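Local coordinates for protein transcriptional regulator (Vibrio vulnificus, PDB 4IVN) that probably represses the nan genes of sialic acid catabolism, joining an RpiR-type helix-turn-helix domain to a SIS domain that binds N-acetylmannosamine 6-phosphate, at residues W178-S183 with S213-L218; E160-A165 with T187-H192; L207-H212 with F237-G242; L223-P228 with L244-V249. All coordinates share one frame; numbering follows the deposited sequence.

How the contacts relate
All four contacts lie in the SIS domain, around one parallel five-stranded sheet. Contact 2 opens first along the chain and closes before contact 3 opens. The segments of contacts 1 and 2, 1 and 3, and 3 and 4 alternate. Contacts 1 and 2, with centres about 11 Å apart, touch through Ile-191, which packs on Pro-214 and Leu-218. Contacts 3 and 4, about 6 Å between centres, share helix 237-257. Contacts 1 and 3 meet on neighbouring strands 176-181 and 204-208, and Lys-240 reaches Ser-183. The centres of contacts 2 and 4 are about 21 Å apart. So ligand residues (contacts 1 and 2) and surfaces meeting the second subunit (contacts 2, 3 and 4) surround one sheet.

Contact 1: residues W178-S183 with S213-L218; sequences WFAVSS and SPLSSL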
loop_
_atom_site.group_PDB
_atom_site.type_symbol
_atom_site.label_atom_id
_atom_site.label_comp_id
_atom_site.label_asym_id
_atom_site.label_seq_id
_atom_site.Cartn_x
_atom_site.Cartn_y
_atom_site.Cartn_z
ATOM N N TRP A 178 18.375 -4.618 -7.108
ATOM C CA TRP A 178 17.230 -5.362 -6.482
ATOM C C TRP A 178 16.782 -4.735 -5.198
ATOM O O TRP A 178 17.611 -4.330 -4.399
ATOM C CB TRP A 178 17.622 -6.769 -6.147
ATOM C CG TRP A 178 17.811 -7.493 -7.429
ATOM C CD1 TRP A 178 18.953 -7.534 -8.251
ATOM C CD2 TRP A 178 16.813 -8.221 -8.102
ATOM N NE1 TRP A 178 18.696 -8.256 -9.384
ATOM C CE2 TRP A 178 17.417 -8.705 -9.355
ATOM C CE3 TRP A 178 15.488 -8.594 -7.773
ATOM C CZ2 TRP A 178 16.712 -9.522 -10.249
ATOM C CZ3 TRP A 178 14.782 -9.391 -8.687
ATOM C CH2 TRP A 178 15.399 -9.868 -9.891
ATOM N N PHE A 179 15.461 -4.687 -4.976
ATOM C CA PHE A 179 14.924 -4.346 -3.676
ATOM C C PHE A 179 14.255 -5.585 -3.050
ATOM O O PHE A 179 13.450 -6.276 -3.701
ATOM C CB PHE A 179 13.858 -3.312 -3.887
ATOM C CG PHE A 179 14.431 -1.919 -4.021
ATOM C CD1 PHE A 179 14.799 -1.455 -5.266
ATOM C CD2 PHE A 179 14.636 -1.110 -2.912
ATOM C CE1 PHE A 179 15.307 -0.173 -5.444
ATOM C CE2 PHE A 179 15.175 0.168 -3.087
ATOM C CZ PHE A 179 15.568 0.597 -4.320
ATOM N N ALA A 180 14.614 -5.899 -1.823
ATOM C CA ALA A 180 14.053 -7.070 -1.105
ATOM C C ALA A 180 13.155 -6.410 -0.087
ATOM O O ALA A 180 13.665 -5.723 0.783
ATOM C CB ALA A 180 15.211 -7.898 -0.401
ATOM N N VAL A 181 11.829 -6.575 -0.231
ATOM C CA VAL A 181 10.854 -6.001 0.696
ATOM C C VAL A 181 10.318 -7.054 1.643
ATOM O O VAL A 181 9.637 -8.001 1.237
ATOM C CB VAL A 181 9.633 -5.375 -0.064
ATOM C CG1 VAL A 181 8.699 -4.610 0.937
ATOM C CG2 VAL A 181 10.199 -4.464 -1.193
ATOM N N SER A 182 10.624 -6.905 2.917
ATOM C CA SER A 182 10.311 -7.938 3.941
ATOM C C SER A 182 10.392 -7.216 5.300
ATOM O O SER A 182 11.463 -6.729 5.625
ATOM C CB SER A 182 11.371 -9.038 3.883
ATOM O OG SER A 182 11.158 -10.013 4.902
ATOM N N SER A 183 9.321 -7.200 6.083
ATOM C CA SER A 183 9.376 -6.552 7.416
ATOM C C SER A 183 10.327 -7.339 8.293
ATOM O O SER A 183 11.075 -6.750 9.075
ATOM C CB SER A 183 7.992 -6.599 8.092
ATOM O OG SER A 183 7.197 -5.500 7.636
ATOM N N SER A 213 18.681 -9.146 10.778
ATOM C CA SER A 213 17.778 -10.162 10.301
ATOM C C SER A 213 18.672 -10.940 9.354
ATOM O O SER A 213 19.718 -10.430 8.965
ATOM C CB SER A 213 16.586 -9.481 9.561
ATOM O OG SER A 213 16.978 -9.206 8.180
ATOM N N PRO A 214 18.255 -12.161 8.948
ATOM C CA PRO A 214 18.969 -12.929 7.904
ATOM C C PRO A 214 19.219 -12.101 6.621
ATOM O O PRO A 214 20.262 -12.241 5.897
ATOM C CB PRO A 214 17.969 -14.043 7.597
ATOM C CG PRO A 214 17.259 -14.305 8.913
ATOM C CD PRO A 214 17.193 -12.966 9.616
ATOM N N LEU A 215 18.232 -11.284 6.280
ATOM C CA LEU A 215 18.322 -10.433 5.098
ATOM C C LEU A 215 19.402 -9.366 5.208
ATOM O O LEU A 215 20.077 -8.988 4.216
ATOM C CB LEU A 215 16.903 -9.874 4.721
ATOM C CG LEU A 215 16.748 -9.038 3.419
ATOM C CD1 LEU A 215 17.120 -9.873 2.204
ATOM C CD2 LEU A 215 15.265 -8.557 3.215
ATOM N N SER A 216 19.654 -8.845 6.415
ATOM C CA SER A 216 20.696 -7.790 6.467
ATOM C C SER A 216 22.079 -8.233 6.044
ATOM O O SER A 216 22.813 -7.454 5.468
ATOM C CB SER A 216 20.703 -7.010 7.792
ATOM O OG SER A 216 20.694 -7.934 8.802
ATOM N N SER A 217 22.424 -9.497 6.187
ATOM C CA SER A 217 23.725 -9.873 5.761
ATOM C C SER A 217 23.705 -10.170 4.242
ATOM O O SER A 217 24.687 -10.604 3.695
ATOM C CB SER A 217 24.201 -11.108 6.580
ATOM O OG SER A 217 23.632 -12.276 6.003
ATOM N N LEU A 218 22.596 -9.912 3.537
ATOM C CA LEU A 218 22.611 -10.068 2.074
ATOM C C LEU A 218 22.160 -8.784 1.440
ATOM O O LEU A 218 21.512 -8.864 0.400
ATOM C CB LEU A 218 21.592 -11.166 1.625
ATOM C CG LEU A 218 21.714 -12.547 2.259
ATOM C CD1 LEU A 218 20.368 -13.240 2.123
ATOM C CD2 LEU A 218 22.867 -13.303 1.578
#
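Leu-215 sets both of its methyl groups against Ala-180. Its CD2 lies 3.7 Å from Ala-180 CB, and its CD1 lies 3.8 Å from the same atom. CD2 also reaches Ser-182 CB, just beyond the strand end, at 4.0 Å. The touch is purely apolar and lies in the buried interior. Leu-215 places its CG anti to the backbone N (chi1 -175°), and this carries the branched end of the side chain onto the strand. Helix 188-199 adds Ala-194 beside Ala-180.

The polar end of Ser-182 serves another partner. OG is also anti to its backbone N (chi1 176°). It hydrogen-bonds to the bound N-acetylmannosamine 6-phosphate and makes a weak bond with Gly-185 N. The backbone N of Ser-183 binds a second oxygen of the ligand. So Ser-182 offers its CB to Leu-215 and its hydroxyl to the ligand.

The turn that carries Leu-215 is held from within. Ser-216 OG donates to Ser-213 O at 2.7 Å, in the carbonyl plane and on a lone pair. Ser-216 N donates to Ser-213 OG at 3.2 Å, which makes an ST motif. Leu-218 N bonds to Leu-215 O at 2.8 Å. Leu-215 thus backs the sugar-phosphate site of a SIS domain, where a serine-rich loop follows a central strand of the parallel sheet.

Contact 2: residues E160-A165 with T187-H192; sequences EDTHLA and TKEVIH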
loop_
_atom_site.group_PDB
_atom_site.type_symbol
_atom_site.label_atom_id
_atom_site.label_comp_id
_atom_site.label_asym_id
_atom_site.label_seq_id
_atom_site.Cartn_x
_atom_site.Cartn_y
_atom_site.Cartn_z
ATOM N N GLU A 160 5.816 -11.351 -7.043
ATOM C CA GLU A 160 5.562 -12.268 -5.825
ATOM C C GLU A 160 5.702 -13.776 -6.144
ATOM O O GLU A 160 5.596 -14.665 -5.137
ATOM C CB GLU A 160 4.209 -12.040 -5.072
ATOM C CG GLU A 160 3.973 -10.583 -4.784
ATOM C CD GLU A 160 3.477 -9.843 -5.983
ATOM O OE1 GLU A 160 3.286 -10.474 -7.048
ATOM O OE2 GLU A 160 3.249 -8.633 -5.847
ATOM N N ASP A 161 5.881 -14.070 -7.471
ATOM C CA ASP A 161 6.352 -15.446 -7.786
ATOM C C ASP A 161 7.858 -15.566 -7.441
ATOM O O ASP A 161 8.697 -15.042 -8.199
ATOM C CB ASP A 161 6.057 -15.901 -9.216
ATOM C CG ASP A 161 6.378 -17.400 -9.405
ATOM O OD1 ASP A 161 5.779 -18.197 -10.261
ATOM O OD2 ASP A 161 7.288 -17.851 -8.623
ATOM N N THR A 162 8.180 -16.213 -6.355
ATOM C CA THR A 162 9.578 -16.223 -5.802
ATOM C C THR A 162 10.453 -17.187 -6.581
ATOM O O THR A 162 11.672 -17.086 -6.514
ATOM C CB THR A 162 9.603 -16.517 -4.310
ATOM O OG1 THR A 162 8.728 -17.602 -4.082
ATOM C CG2 THR A 162 9.011 -15.314 -3.494
ATOM N N HIS A 163 9.832 -18.070 -7.349
ATOM C CA HIS A 163 10.526 -18.914 -8.347
ATOM C C HIS A 163 11.029 -18.093 -9.467
ATOM O O HIS A 163 12.235 -18.150 -9.786
ATOM C CB HIS A 163 9.598 -20.018 -8.823
ATOM C CG HIS A 163 9.414 -21.078 -7.772
ATOM N ND1 HIS A 163 9.806 -22.366 -7.957
ATOM C CD2 HIS A 163 8.878 -20.990 -6.478
ATOM C CE1 HIS A 163 9.489 -23.103 -6.838
ATOM N NE2 HIS A 163 8.951 -22.235 -5.914
ATOM N N LEU A 164 10.150 -17.229 -10.014
ATOM C CA LEU A 164 10.556 -16.335 -11.099
ATOM C C LEU A 164 11.601 -15.339 -10.582
ATOM O O LEU A 164 12.602 -15.035 -11.299
ATOM C CB LEU A 164 9.365 -15.587 -11.670
ATOM C CG LEU A 164 8.458 -16.390 -12.632
ATOM C CD1 LEU A 164 7.379 -15.458 -13.219
ATOM C CD2 LEU A 164 9.259 -16.986 -13.780
ATOM N N ALA A 165 11.353 -14.840 -9.375
ATOM C CA ALA A 165 12.274 -13.807 -8.799
ATOM C C ALA A 165 13.678 -14.484 -8.644
ATOM O O ALA A 165 14.731 -13.875 -8.979
ATOM C CB ALA A 165 11.778 -13.380 -7.413
ATOM N N THR A 187 11.772 -14.177 5.584
ATOM C CA THR A 187 10.917 -14.998 4.710
ATOM C C THR A 187 11.755 -15.812 3.732
ATOM O O THR A 187 12.515 -15.292 2.960
ATOM C CB THR A 187 9.910 -14.117 3.945
ATOM O OG1 THR A 187 9.078 -13.466 4.926
ATOM C CG2 THR A 187 9.006 -15.003 3.078
ATOM N N LYS A 188 11.609 -17.123 3.766
ATOM C CA LYS A 188 12.597 -17.974 3.178
ATOM C C LYS A 188 12.849 -17.740 1.654
ATOM O O LYS A 188 14.022 -17.591 1.220
ATOM C CB LYS A 188 12.157 -19.398 3.463
ATOM C CG LYS A 188 13.238 -20.452 3.466
ATOM C CD LYS A 188 13.152 -21.136 2.145
ATOM C CE LYS A 188 13.376 -22.640 2.256
ATOM N NZ LYS A 188 13.667 -23.047 0.824
ATOM N N GLU A 189 11.781 -17.757 0.851
ATOM C CA GLU A 189 11.961 -17.649 -0.587
ATOM C C GLU A 189 12.331 -16.199 -0.985
ATOM O O GLU A 189 13.056 -15.940 -1.972
ATOM C CB GLU A 189 10.760 -18.250 -1.397
ATOM C CG GLU A 189 10.719 -19.755 -1.164
ATOM C CD GLU A 189 9.810 -20.549 -2.097
ATOM O OE1 GLU A 189 9.674 -21.775 -1.958
ATOM O OE2 GLU A 189 9.202 -19.977 -3.004
ATOM N N VAL A 190 11.943 -15.242 -0.157
ATOM C CA VAL A 190 12.359 -13.859 -0.463
ATOM C C VAL A 190 13.866 -13.743 -0.263
ATOM O O VAL A 190 14.543 -13.178 -1.141
ATOM C CB VAL A 190 11.614 -12.848 0.422
ATOM C CG1 VAL A 190 12.187 -11.450 0.285
ATOM C CG2 VAL A 190 10.152 -12.829 -0.078
ATOM N N ILE A 191 14.381 -14.168 0.904
ATOM C CA ILE A 191 15.857 -14.174 1.215
ATOM C C ILE A 191 16.648 -14.888 0.168
ATOM O O ILE A 191 17.737 -14.459 -0.188
ATOM C CB ILE A 191 16.131 -15.019 2.492
ATOM C CG1 ILE A 191 15.648 -14.294 3.728
ATOM C CG2 ILE A 191 17.617 -15.396 2.666
ATOM C CD1 ILE A 191 15.896 -15.285 4.906
ATOM N N HIS A 192 16.102 -16.023 -0.318
ATOM C CA HIS A 192 16.831 -16.854 -1.243
ATOM C C HIS A 192 17.029 -16.110 -2.568
ATOM O O HIS A 192 18.143 -16.060 -3.133
ATOM C CB HIS A 192 16.100 -18.179 -1.434
ATOM C CG HIS A 192 16.742 -19.044 -2.479
ATOM N ND1 HIS A 192 17.987 -19.640 -2.296
ATOM C CD2 HIS A 192 16.310 -19.406 -3.770
ATOM C CE1 HIS A 192 18.318 -20.304 -3.404
ATOM N NE2 HIS A 192 17.277 -20.162 -4.304
HETATM O O HOH W 1 13.336 -17.808 -4.260
#
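Thr-162 and Glu-189 form the tight part of this contact. Thr-162 OG1 donates to Glu-189 OE2 at 2.7 Å; OE2 accepts with its anti lone pair, the one away from the other carboxylate oxygen. The two side chains cross at about a right angle. Beside the bond, Thr-162 CB packs on Glu-189 CB at 3.6 Å. With chi1 at 45°, the threonine hydroxyl sits between its own backbone N and carbonyl carbon, and CG2 is sent toward the inner side. There CG2 comes only loosely near Val-190 CG2, at 4.4 Å.

The two segments open helices 162-170 and 188-199, which flank strand 176-181 in chain order in this SIS domain. Asp-161 is the N-cap of the first helix. Its OD2 accepts from His-163 N at 2.9 Å, nearly along the C-O axis. The same oxygen accepts from Leu-164 N at 3.2 Å, from well above the carboxylate plane. Thr-187 stands at the N-cap position of the second helix, but its hydroxyl bonds to the bound sugar phosphate. Met-276 of the second subunit packs on Thr-187.

The outer side is looser. The exposed His-163 ring brings CD2 to 3.6 Å from Glu-189 OE2, with ring and carboxylate planes 64° apart. Further along, the helix backbones are joined through one water. It donates to Thr-162 O at 2.9 Å and to Glu-189 O at 3.0 Å, and it lies in plane at the edge of the His-192 ring.

Contact 3: residues L207-H212 with F237-G242; sequences LTNINH and FASKVG
At the C-terminal end of strand 204-208 in the SIS domain sheet, Asn-209 meets Ser-239 in the first turn of helix 237-257. The contact is small and buried. The asparagine side chain heads toward the helix, with CG anti to its carbonyl carbon and beside its backbone N (chi1 -66°). The amide end stops at the backbone of Ser-239. As modelled, Asn-209 OD1 lies 3.0 Å from Ser-239 O, and it is 3.9 Å from Ser-239 CB. The amide is probably turned over in the model. With it turned back, the approach to Ser-239 O may be a hydrogen bond.

The serine hydroxyl has a different partner. Ser-239 OG hydrogen-bonds to Arg-227 O, in the loop after strand 221-224. Next along the helix, Lys-240 leaves its backbone pointing away, but its end bends back. NZ hydrogen-bonds to Ser-183 OG, a residue of the sugar-phosphate pocket.

On the strand side, the chain turns just after Thr-208. Thr-208 OG1 donates to Ile-210 O at 2.9 Å, with the donor tilted 30° from the carbonyl plane. In the helix, Val-241 N bonds to Phe-237 O at 2.8 Å, and Val-241 CB lies on one face of the Phe-237 ring, offset toward its rim. Phe-237 and Val-241 also pack on the second subunit, on its Tyr-144 and Val-241.

Asn-209 OD1 as modelled also lies 2.8 Å from Ala-226 O. Two carbonyl oxygens beside this atom would suit an amide nitrogen better, so the buried amide may instead present its nitrogen here; the modelled orientation does not settle it.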
loop_
_atom_site.group_PDB
_atom_site.type_symbol
_atom_site.label_atom_id
_atom_site.label_comp_id
_atom_site.label_asym_id
_atom_site.label_seq_id
_atom_site.Cartn_x
_atom_site.Cartn_y
_atom_site.Cartn_z
ATOM N N LEU A 207 14.174 -3.264 2.275
ATOM C CA LEU A 207 13.234 -2.383 2.961
ATOM C C LEU A 207 12.508 -3.166 4.015
ATOM O O LEU A 207 11.681 -3.993 3.659
ATOM C CB LEU A 207 12.211 -1.864 1.999
ATOM C CG LEU A 207 12.668 -1.020 0.811
ATOM C CD1 LEU A 207 11.442 -0.380 0.140
ATOM C CD2 LEU A 207 13.642 0.108 1.245
ATOM N N THR A 208 12.807 -2.947 5.318
ATOM C CA THR A 208 12.303 -3.887 6.367
ATOM C C THR A 208 11.824 -3.039 7.520
ATOM O O THR A 208 11.797 -1.803 7.426
ATOM C CB THR A 208 13.480 -4.703 6.995
ATOM O OG1 THR A 208 14.311 -3.759 7.726
ATOM C CG2 THR A 208 14.293 -5.256 5.944
ATOM N N ASN A 209 11.421 -3.702 8.598
ATOM C CA ASN A 209 11.068 -3.003 9.827
ATOM C C ASN A 209 11.893 -3.565 10.972
ATOM O O ASN A 209 11.489 -3.477 12.126
ATOM C CB ASN A 209 9.542 -3.265 10.166
ATOM C CG ASN A 209 8.595 -2.646 9.148
ATOM O OD1 ASN A 209 7.862 -1.697 9.462
ATOM N ND2 ASN A 209 8.516 -3.228 7.989
ATOM N N ILE A 210 13.090 -4.067 10.666
ATOM C CA ILE A 210 13.956 -4.518 11.721
ATOM C C ILE A 210 15.433 -4.304 11.297
ATOM O O ILE A 210 15.775 -4.472 10.138
ATOM C CB ILE A 210 13.605 -5.985 12.129
ATOM C CG1 ILE A 210 14.214 -6.309 13.470
ATOM C CG2 ILE A 210 13.992 -6.955 11.093
ATOM C CD1 ILE A 210 13.148 -6.449 14.523
ATOM N N ASN A 211 16.248 -3.836 12.219
ATOM C CA ASN A 211 17.669 -3.640 11.935
ATOM C C ASN A 211 18.491 -4.860 11.628
ATOM O O ASN A 211 19.364 -4.792 10.768
ATOM C CB ASN A 211 18.313 -2.806 13.061
ATOM C CG ASN A 211 17.737 -1.424 13.069
ATOM O OD1 ASN A 211 17.959 -0.659 12.141
ATOM N ND2 ASN A 211 16.856 -1.153 14.006
ATOM N N HIS A 212 18.257 -5.978 12.343
ATOM C CA HIS A 212 19.071 -7.178 12.090
ATOM C C HIS A 212 18.252 -8.373 11.761
ATOM O O HIS A 212 17.248 -8.661 12.437
ATOM C CB HIS A 212 19.911 -7.491 13.303
ATOM C CG HIS A 212 20.693 -6.289 13.801
ATOM N ND1 HIS A 212 21.914 -5.968 13.303
ATOM C CD2 HIS A 212 20.399 -5.347 14.776
ATOM C CE1 HIS A 212 22.345 -4.851 13.914
ATOM N NE2 HIS A 212 21.432 -4.494 14.833
ATOM N N PHE A 237 -1.206 -2.156 9.624
ATOM C CA PHE A 237 -1.058 -0.952 8.813
ATOM C C PHE A 237 0.036 -0.035 9.421
ATOM O O PHE A 237 0.757 0.606 8.713
ATOM C CB PHE A 237 -2.424 -0.275 8.727
ATOM C CG PHE A 237 -2.438 1.035 8.004
ATOM C CD1 PHE A 237 -1.887 1.184 6.719
ATOM C CD2 PHE A 237 -2.998 2.174 8.640
ATOM C CE1 PHE A 237 -1.957 2.411 6.046
ATOM C CE2 PHE A 237 -3.060 3.383 7.945
ATOM C CZ PHE A 237 -2.540 3.513 6.691
ATOM N N ALA A 238 0.204 -0.057 10.723
ATOM C CA ALA A 238 1.227 0.769 11.297
ATOM C C ALA A 238 2.669 0.300 10.855
ATOM O O ALA A 238 3.569 1.138 10.697
ATOM C CB ALA A 238 1.061 0.880 12.827
ATOM N N SER A 239 2.850 -0.987 10.564
ATOM C CA SER A 239 4.127 -1.466 10.016
ATOM C C SER A 239 4.283 -1.146 8.516
ATOM O O SER A 239 5.362 -0.707 8.073
ATOM C CB SER A 239 4.264 -2.954 10.212
ATOM O OG SER A 239 4.312 -3.168 11.604
ATOM N N LYS A 240 3.216 -1.293 7.760
ATOM C CA LYS A 240 3.289 -1.064 6.338
ATOM C C LYS A 240 3.359 0.437 6.011
ATOM O O LYS A 240 3.947 0.828 5.013
ATOM C CB LYS A 240 2.062 -1.664 5.634
ATOM C CG LYS A 240 1.905 -3.206 5.757
ATOM C CD LYS A 240 3.128 -4.024 5.213
ATOM C CE LYS A 240 4.028 -4.537 6.326
ATOM N NZ LYS A 240 5.078 -5.527 5.775
ATOM N N VAL A 241 2.762 1.270 6.850
ATOM C CA VAL A 241 2.711 2.678 6.518
ATOM C C VAL A 241 4.124 3.240 6.555
ATOM O O VAL A 241 4.496 4.057 5.720
ATOM C CB VAL A 241 1.685 3.465 7.367
ATOM C CG1 VAL A 241 2.259 3.793 8.736
ATOM C CG2 VAL A 241 1.313 4.763 6.630
ATOM N N GLY A 242 4.959 2.786 7.472
ATOM C CA GLY A 242 6.316 3.317 7.440
ATOM C C GLY A 242 7.155 2.791 6.292
ATOM O O GLY A 242 8.040 3.507 5.803
#

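Contact 4: residues L223-P228 with L244-V249; sequences LVAARP and LLLVDV
Leu-246 meets Leu-223 and Ala-225 with its side chain swung so that CG is anti to the carbonyl carbon and beside the backbone N (chi1 -53°). Its chi2 of 178° then extends CD1 toward the strand. This is helix-on-sheet packing in the SIS domain. Helix 237-257 lays one leucine against the end of strand 221-224, outermost in this chain's parallel sheet, and the loop residue that follows.

CD1 does most of the touching. It lies 3.7 Å from Leu-223 CB and 4.1 Å from Ala-225 CB. It also rests on the backbone, 3.7 Å from Leu-223 O and 3.9 Å from Ala-225 N, just past the strand end. Leu-223 and Ala-225 both point their CB atoms at the helix, while Val-224 between them points away. No hydrogen bond joins the two segments.

Other helices also touch these leucines. Leu-117 of helix 114-126 touches Leu-223, and Thr-108 of helix 93-111 touches Leu-246. The other side of the helix faces elsewhere: Leu-244 packs on Val-141 and on Phe-237 of the second subunit. Asp-248 forms a salt bridge with Arg-148.

The second methyl of Leu-246 plays a smaller part. Leu-246 CD2 comes within 4.1 Å of Val-224 O.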
loop_
_atom_site.group_PDB
_atom_site.type_symbol
_atom_site.label_atom_id
_atom_site.label_comp_id
_atom_site.label_asym_id
_atom_site.label_seq_id
_atom_site.Cartn_x
_atom_site.Cartn_y
_atom_site.Cartn_z
ATOM N N LEU A 223 16.878 0.239 4.395
ATOM C CA LEU A 223 16.111 1.361 4.985
ATOM C C LEU A 223 15.174 0.622 5.921
ATOM O O LEU A 223 14.689 -0.413 5.559
ATOM C CB LEU A 223 15.343 2.146 3.939
ATOM C CG LEU A 223 16.151 3.064 3.020
ATOM C CD1 LEU A 223 15.238 3.930 2.176
ATOM C CD2 LEU A 223 17.161 3.916 3.796
ATOM N N VAL A 224 15.036 1.122 7.141
ATOM C CA VAL A 224 14.297 0.458 8.205
ATOM C C VAL A 224 13.117 1.291 8.633
ATOM O O VAL A 224 13.276 2.394 9.076
ATOM C CB VAL A 224 15.259 0.180 9.396
ATOM C CG1 VAL A 224 14.488 -0.341 10.633
ATOM C CG2 VAL A 224 16.355 -0.787 8.916
ATOM N N ALA A 225 11.920 0.760 8.517
ATOM C CA ALA A 225 10.687 1.457 8.988
ATOM C C ALA A 225 10.428 1.048 10.453
ATOM O O ALA A 225 10.861 -0.057 10.869
ATOM C CB ALA A 225 9.502 0.959 8.061
ATOM N N ALA A 226 9.696 1.874 11.221
ATOM C CA ALA A 226 9.324 1.573 12.573
ATOM C C ALA A 226 8.309 0.464 12.657
ATOM O O ALA A 226 7.768 0.003 11.650
ATOM C CB ALA A 226 8.811 2.836 13.287
ATOM N N ARG A 227 8.087 -0.019 13.872
ATOM C CA ARG A 227 7.130 -1.142 14.165
ATOM C C ARG A 227 7.485 -2.473 13.532
ATOM O O ARG A 227 6.816 -2.875 12.583
ATOM C CB ARG A 227 5.716 -0.842 13.693
ATOM C CG ARG A 227 5.317 0.562 14.025
ATOM C CD ARG A 227 4.347 0.611 15.211
ATOM N NE ARG A 227 5.070 1.078 16.393
ATOM C CZ ARG A 227 5.552 2.322 16.596
ATOM N NH1 ARG A 227 5.422 3.312 15.730
ATOM N NH2 ARG A 227 6.188 2.574 17.720
ATOM N N PRO A 228 8.414 -3.229 14.173
ATOM C CA PRO A 228 8.742 -4.591 13.775
ATOM C C PRO A 228 7.478 -5.422 13.820
ATOM O O PRO A 228 6.654 -5.280 14.726
ATOM C CB PRO A 228 9.629 -5.067 14.921
ATOM C CG PRO A 228 10.214 -3.876 15.549
ATOM C CD PRO A 228 9.264 -2.743 15.290
ATOM N N LEU A 244 5.937 2.090 3.339
ATOM C CA LEU A 244 5.527 2.948 2.217
ATOM C C LEU A 244 6.114 4.348 2.246
ATOM O O LEU A 244 6.460 4.857 1.185
ATOM C CB LEU A 244 3.986 3.015 2.123
ATOM C CG LEU A 244 3.295 1.704 1.835
ATOM C CD1 LEU A 244 1.761 1.826 2.228
ATOM C CD2 LEU A 244 3.506 1.162 0.392
ATOM N N LEU A 245 6.181 4.998 3.427
ATOM C CA LEU A 245 6.903 6.258 3.574
ATOM C C LEU A 245 8.382 6.179 3.060
ATOM O O LEU A 245 8.828 7.049 2.326
ATOM C CB LEU A 245 6.921 6.664 5.027
ATOM C CG LEU A 245 7.741 7.921 5.363
ATOM C CD1 LEU A 245 7.109 9.146 4.740
ATOM C CD2 LEU A 245 7.852 8.117 6.878
ATOM N N LEU A 246 9.109 5.136 3.435
ATOM C CA LEU A 246 10.452 4.881 2.821
ATOM C C LEU A 246 10.425 4.904 1.304
ATOM O O LEU A 246 11.341 5.512 0.695
ATOM C CB LEU A 246 11.056 3.508 3.213
ATOM C CG LEU A 246 11.192 3.107 4.680
ATOM C CD1 LEU A 246 11.770 1.674 4.746
ATOM C CD2 LEU A 246 11.973 4.101 5.526
ATOM N N VAL A 247 9.453 4.208 0.694
ATOM C CA VAL A 247 9.293 4.246 -0.783
ATOM C C VAL A 247 9.069 5.687 -1.253
ATOM O O VAL A 247 9.712 6.199 -2.253
ATOM C CB VAL A 247 8.136 3.354 -1.321
ATOM C CG1 VAL A 247 7.896 3.624 -2.785
ATOM C CG2 VAL A 247 8.431 1.839 -1.193
ATOM N N ASP A 248 8.174 6.397 -0.549
ATOM C CA ASP A 248 7.874 7.766 -0.996
ATOM C C ASP A 248 9.071 8.693 -0.926
ATOM O O ASP A 248 9.331 9.424 -1.903
ATOM C CB ASP A 248 6.712 8.341 -0.168
ATOM C CG ASP A 248 6.196 9.634 -0.720
ATOM O OD1 ASP A 248 5.894 9.798 -1.958
ATOM O OD2 ASP A 248 5.982 10.434 0.126
ATOM N N VAL A 249 9.766 8.677 0.229
ATOM C CA VAL A 249 10.979 9.457 0.430
ATOM C C VAL A 249 12.081 9.069 -0.555
ATOM O O VAL A 249 12.739 9.938 -1.143
ATOM C CB VAL A 249 11.457 9.341 1.895
ATOM C CG1 VAL A 249 12.733 10.108 2.063
ATOM C CG2 VAL A 249 10.388 9.856 2.879
#